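Local coordinates for CRISPR-associated protein, Cse2 family (Meiothermus ruber, PDB 3WA8) that probably binds G-rich crRNA sequence and stabilises the R-loop as the CasB (Cse2) subunit of a type I-E CRISPR interference complex, at residues Tyr105-Ala114 with Lys182-Lys193. Numbering follows the deposited sequence.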
loop_
_atom_site.group_PDB
_atom_site.type_symbol
_atom_site.label_atom_id
_atom_site.label_comp_id
_atom_site.label_asym_id
_atom_site.label_seq_id
_atom_site.Cartn_x
_atom_site.Cartn_y
_atom_site.Cartn_z
ATOM N N TYR A 105 2.356 13.765 2.561
ATOM C CA TYR A 105 2.549 12.838 3.679
ATOM C C TYR A 105 1.339 12.011 4.083
ATOM O O TYR A 105 1.476 10.807 4.323
ATOM C CB TYR A 105 3.083 13.579 4.901
ATOM C CG TYR A 105 4.550 13.983 4.794
ATOM C CD1 TYR A 105 4.952 15.310 5.034
ATOM C CD2 TYR A 105 5.541 13.050 4.452
ATOM C CE1 TYR A 105 6.309 15.685 4.953
ATOM C CE2 TYR A 105 6.885 13.426 4.350
ATOM C CZ TYR A 105 7.262 14.734 4.606
ATOM O OH TYR A 105 8.579 15.095 4.519
ATOM N N ARG A 106 0.165 12.649 4.169
ATOM C CA ARG A 106 -1.068 11.962 4.587
ATOM C C ARG A 106 -1.379 10.812 3.651
ATOM O O ARG A 106 -1.871 9.757 4.056
ATOM C CB ARG A 106 -2.251 12.919 4.620
ATOM C CG ARG A 106 -2.052 14.140 5.511
ATOM C CD ARG A 106 -3.214 15.171 5.391
ATOM N NE ARG A 106 -2.953 16.303 6.286
ATOM C CZ ARG A 106 -3.285 16.338 7.579
ATOM N NH1 ARG A 106 -3.931 15.310 8.138
ATOM N NH2 ARG A 106 -2.983 17.412 8.314
ATOM N N ARG A 107 -1.046 11.024 2.387
ATOM C CA ARG A 107 -1.323 10.058 1.345
ATOM C C ARG A 107 -0.365 8.859 1.304
ATOM O O ARG A 107 -0.576 7.933 0.523
ATOM C CB ARG A 107 -1.453 10.765 -0.014
ATOM C CG ARG A 107 -2.816 11.442 -0.194
ATOM C CD ARG A 107 -2.969 12.150 -1.534
ATOM N NE ARG A 107 -4.357 12.560 -1.794
ATOM C CZ ARG A 107 -5.300 11.776 -2.332
ATOM N NH1 ARG A 107 -5.019 10.521 -2.683
ATOM N NH2 ARG A 107 -6.535 12.251 -2.528
ATOM N N THR A 108 0.637 8.846 2.179
ATOM C CA THR A 108 1.624 7.761 2.218
ATOM C C THR A 108 1.348 6.745 3.327
ATOM O O THR A 108 0.704 7.058 4.314
ATOM C CB THR A 108 3.040 8.305 2.459
ATOM O OG1 THR A 108 3.217 8.549 3.864
ATOM C CG2 THR A 108 3.299 9.573 1.673
ATOM N N LEU A 109 1.863 5.535 3.194
ATOM C CA LEU A 109 1.524 4.508 4.161
ATOM C C LEU A 109 2.047 4.859 5.566
ATOM O O LEU A 109 1.492 4.415 6.596
ATOM C CB LEU A 109 2.032 3.145 3.715
ATOM C CG LEU A 109 1.204 2.041 4.378
ATOM C CD1 LEU A 109 -0.195 2.033 3.764
ATOM C CD2 LEU A 109 1.861 0.651 4.310
ATOM N N GLY A 110 3.116 5.651 5.601
ATOM C CA GLY A 110 3.626 6.169 6.853
ATOM C C GLY A 110 2.493 6.837 7.616
ATOM O O GLY A 110 2.264 6.556 8.809
ATOM N N HIS A 111 1.744 7.702 6.938
ATOM C CA HIS A 111 0.639 8.353 7.635
ATOM C C HIS A 111 -0.387 7.325 8.149
ATOM O O HIS A 111 -0.860 7.443 9.291
ATOM C CB HIS A 111 -0.002 9.457 6.802
ATOM C CG HIS A 111 -1.261 10.008 7.398
ATOM N ND1 HIS A 111 -1.266 11.023 8.328
ATOM C CD2 HIS A 111 -2.561 9.692 7.182
ATOM C CE1 HIS A 111 -2.510 11.312 8.657
ATOM N NE2 HIS A 111 -3.315 10.509 7.983
ATOM N N ALA A 112 -0.713 6.317 7.331
ATOM C CA ALA A 112 -1.710 5.322 7.745
ATOM C C ALA A 112 -1.204 4.616 9.008
ATOM O O ALA A 112 -1.960 4.451 9.981
ATOM C CB ALA A 112 -2.018 4.336 6.637
ATOM N N ILE A 113 0.091 4.273 9.009
ATOM C CA ILE A 113 0.670 3.522 10.104
ATOM C C ILE A 113 0.681 4.347 11.398
ATOM O O ILE A 113 0.410 3.814 12.497
ATOM C CB ILE A 113 2.058 2.961 9.742
ATOM C CG1 ILE A 113 1.909 1.815 8.751
ATOM C CG2 ILE A 113 2.801 2.413 10.980
ATOM C CD1 ILE A 113 3.114 1.621 7.880
ATOM N N ALA A 114 0.965 5.641 11.273
ATOM C CA ALA A 114 0.969 6.497 12.444
ATOM C C ALA A 114 -0.418 6.534 13.048
ATOM O O ALA A 114 -0.574 6.502 14.271
ATOM C CB ALA A 114 1.412 7.872 12.092
ATOM N N LYS A 182 10.579 8.956 3.218
ATOM C CA LYS A 182 9.340 9.712 3.088
ATOM C C LYS A 182 8.358 9.184 4.098
ATOM O O LYS A 182 7.723 9.951 4.817
ATOM C CB LYS A 182 8.762 9.550 1.685
ATOM C CG LYS A 182 7.687 10.572 1.307
ATOM C CD LYS A 182 6.689 9.992 0.313
ATOM C CE LYS A 182 7.297 9.663 -1.068
ATOM N NZ LYS A 182 6.422 8.734 -1.851
ATOM N N TRP A 183 8.252 7.861 4.159
ATOM C CA TRP A 183 7.369 7.231 5.107
ATOM C C TRP A 183 7.728 7.628 6.521
ATOM O O TRP A 183 6.856 8.032 7.280
ATOM C CB TRP A 183 7.422 5.730 4.942
ATOM C CG TRP A 183 6.662 5.272 3.762
ATOM C CD1 TRP A 183 6.249 6.031 2.701
ATOM C CD2 TRP A 183 6.240 3.944 3.485
ATOM N NE1 TRP A 183 5.587 5.259 1.785
ATOM C CE2 TRP A 183 5.576 3.969 2.230
ATOM C CE3 TRP A 183 6.375 2.724 4.158
ATOM C CZ2 TRP A 183 5.036 2.833 1.645
ATOM C CZ3 TRP A 183 5.832 1.578 3.574
ATOM C CH2 TRP A 183 5.165 1.647 2.326
ATOM N N ALA A 184 9.009 7.550 6.866
ATOM C CA ALA A 184 9.426 7.816 8.222
ATOM C C ALA A 184 8.994 9.217 8.641
ATOM O O ALA A 184 8.532 9.450 9.780
ATOM C CB ALA A 184 10.929 7.662 8.351
ATOM N N ARG A 185 9.131 10.154 7.710
ATOM C CA ARG A 185 8.853 11.544 8.020
ATOM C C ARG A 185 7.380 11.705 8.189
ATOM O O ARG A 185 6.955 12.455 9.042
ATOM C CB ARG A 185 9.379 12.495 6.949
ATOM C CG ARG A 185 10.859 12.380 6.742
ATOM C CD ARG A 185 11.367 13.409 5.803
ATOM N NE ARG A 185 12.757 13.107 5.573
ATOM C CZ ARG A 185 13.673 13.987 5.213
ATOM N NH1 ARG A 185 13.342 15.256 5.011
ATOM N NH2 ARG A 185 14.928 13.585 5.067
ATOM N N ALA A 186 6.601 10.977 7.402
ATOM C CA ALA A 186 5.159 11.067 7.508
ATOM C C ALA A 186 4.763 10.567 8.868
ATOM O O ALA A 186 4.014 11.229 9.567
ATOM C CB ALA A 186 4.487 10.267 6.431
ATOM N N PHE A 187 5.284 9.413 9.260
ATOM C CA PHE A 187 4.958 8.840 10.553
ATOM C C PHE A 187 5.230 9.830 11.686
ATOM O O PHE A 187 4.333 10.160 12.467
ATOM C CB PHE A 187 5.769 7.575 10.777
ATOM C CG PHE A 187 5.481 6.884 12.084
ATOM C CD1 PHE A 187 4.521 5.867 12.152
ATOM C CD2 PHE A 187 6.176 7.224 13.234
ATOM C CE1 PHE A 187 4.230 5.216 13.350
ATOM C CE2 PHE A 187 5.892 6.566 14.449
ATOM C CZ PHE A 187 4.912 5.565 14.507
ATOM N N TYR A 188 6.454 10.318 11.793
ATOM C CA TYR A 188 6.756 11.140 12.952
ATOM C C TYR A 188 6.113 12.507 12.888
ATOM O O TYR A 188 5.831 13.111 13.907
ATOM C CB TYR A 188 8.254 11.173 13.230
ATOM C CG TYR A 188 8.718 9.828 13.764
ATOM C CD1 TYR A 188 8.404 9.441 15.064
ATOM C CD2 TYR A 188 9.425 8.922 12.956
ATOM C CE1 TYR A 188 8.794 8.213 15.565
ATOM C CE2 TYR A 188 9.827 7.673 13.453
ATOM C CZ TYR A 188 9.499 7.330 14.765
ATOM O OH TYR A 188 9.858 6.113 15.305
ATOM N N ARG A 189 5.815 12.957 11.679
ATOM C CA ARG A 189 5.085 14.195 11.473
ATOM C C ARG A 189 3.633 14.113 11.975
ATOM O O ARG A 189 3.140 15.054 12.603
ATOM C CB ARG A 189 5.101 14.558 10.005
ATOM C CG ARG A 189 4.922 16.012 9.767
ATOM C CD ARG A 189 5.145 16.355 8.323
ATOM N NE ARG A 189 5.812 17.642 8.228
ATOM C CZ ARG A 189 5.587 18.544 7.281
ATOM N NH1 ARG A 189 4.691 18.305 6.319
ATOM N NH2 ARG A 189 6.264 19.697 7.314
ATOM N N THR A 190 2.966 12.992 11.706
ATOM C CA THR A 190 1.622 12.728 12.198
ATOM C C THR A 190 1.553 12.620 13.718
ATOM O O THR A 190 0.710 13.237 14.342
ATOM C CB THR A 190 1.093 11.425 11.611
ATOM O OG1 THR A 190 1.031 11.526 10.185
ATOM C CG2 THR A 190 -0.282 11.118 12.134
ATOM N N VAL A 191 2.428 11.820 14.308
ATOM C CA VAL A 191 2.509 11.679 15.766
ATOM C C VAL A 191 2.675 13.042 16.475
ATOM O O VAL A 191 1.934 13.393 17.406
ATOM C CB VAL A 191 3.667 10.731 16.140
ATOM C CG1 VAL A 191 3.904 10.731 17.624
ATOM C CG2 VAL A 191 3.377 9.339 15.668
ATOM N N ALA A 192 3.650 13.807 16.005
ATOM C CA ALA A 192 3.892 15.144 16.508
ATOM C C ALA A 192 2.636 15.988 16.401
ATOM O O ALA A 192 2.291 16.715 17.325
ATOM C CB ALA A 192 5.018 15.792 15.735
ATOM N N LYS A 193 1.963 15.882 15.261
ATOM C CA LYS A 193 0.780 16.670 14.989
ATOM C C LYS A 193 -0.273 16.426 16.062
ATOM O O LYS A 193 -0.914 17.366 16.519
ATOM C CB LYS A 193 0.240 16.321 13.613
ATOM C CG LYS A 193 -0.881 17.184 13.121
ATOM C CD LYS A 193 -0.374 18.390 12.326
ATOM C CE LYS A 193 -1.472 18.860 11.340
ATOM N NZ LYS A 193 -1.355 20.306 10.958
#
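The side chain of Tyr-105 enters helix 182-193 as a knob, in a hole formed by Lys-182, Arg-185, Ala-186 and Arg-189. Its CD2 lies 3.6 Å from Ala-186 CB, while the guanidinium of Arg-189 turns one face to the ring edge, their planes 69° apart. With an alanine in place of Tyr-105, this hole is likely to be left unfilled and the Arg-189 side chain set free to swing. Deeper in, Leu-109 CB sits over the six-membered ring of Trp-183 in a CH-pi contact, 3.8 Å from the centroid. Beside it Gly-110 lets the backbones close in, its CA 4.3 Å from that of Trp-183. Farther along, Ala-114 packs on Phe-187 and Thr-190. One hydrogen bond crosses, between His-111 ND1 and Thr-190 OG1 (3.0 Å); with CG anti to the backbone N (chi1 171°), the imidazole presents its edge to that hydroxyl. Thr-108 OG1, which also touches Ala-186 CB, donates to a lone pair of Tyr-105 O, tying the turn between the helices; behind this shell, Asp-168 accepts from Trp-183 NE1 and pairs with Lys-182. Thr-108 N-caps the helix starting at Leu-109, whose segment 109-114 crosses segment 182-193 at -37°, a close helix-helix packing within the all-helical Cse2 fold.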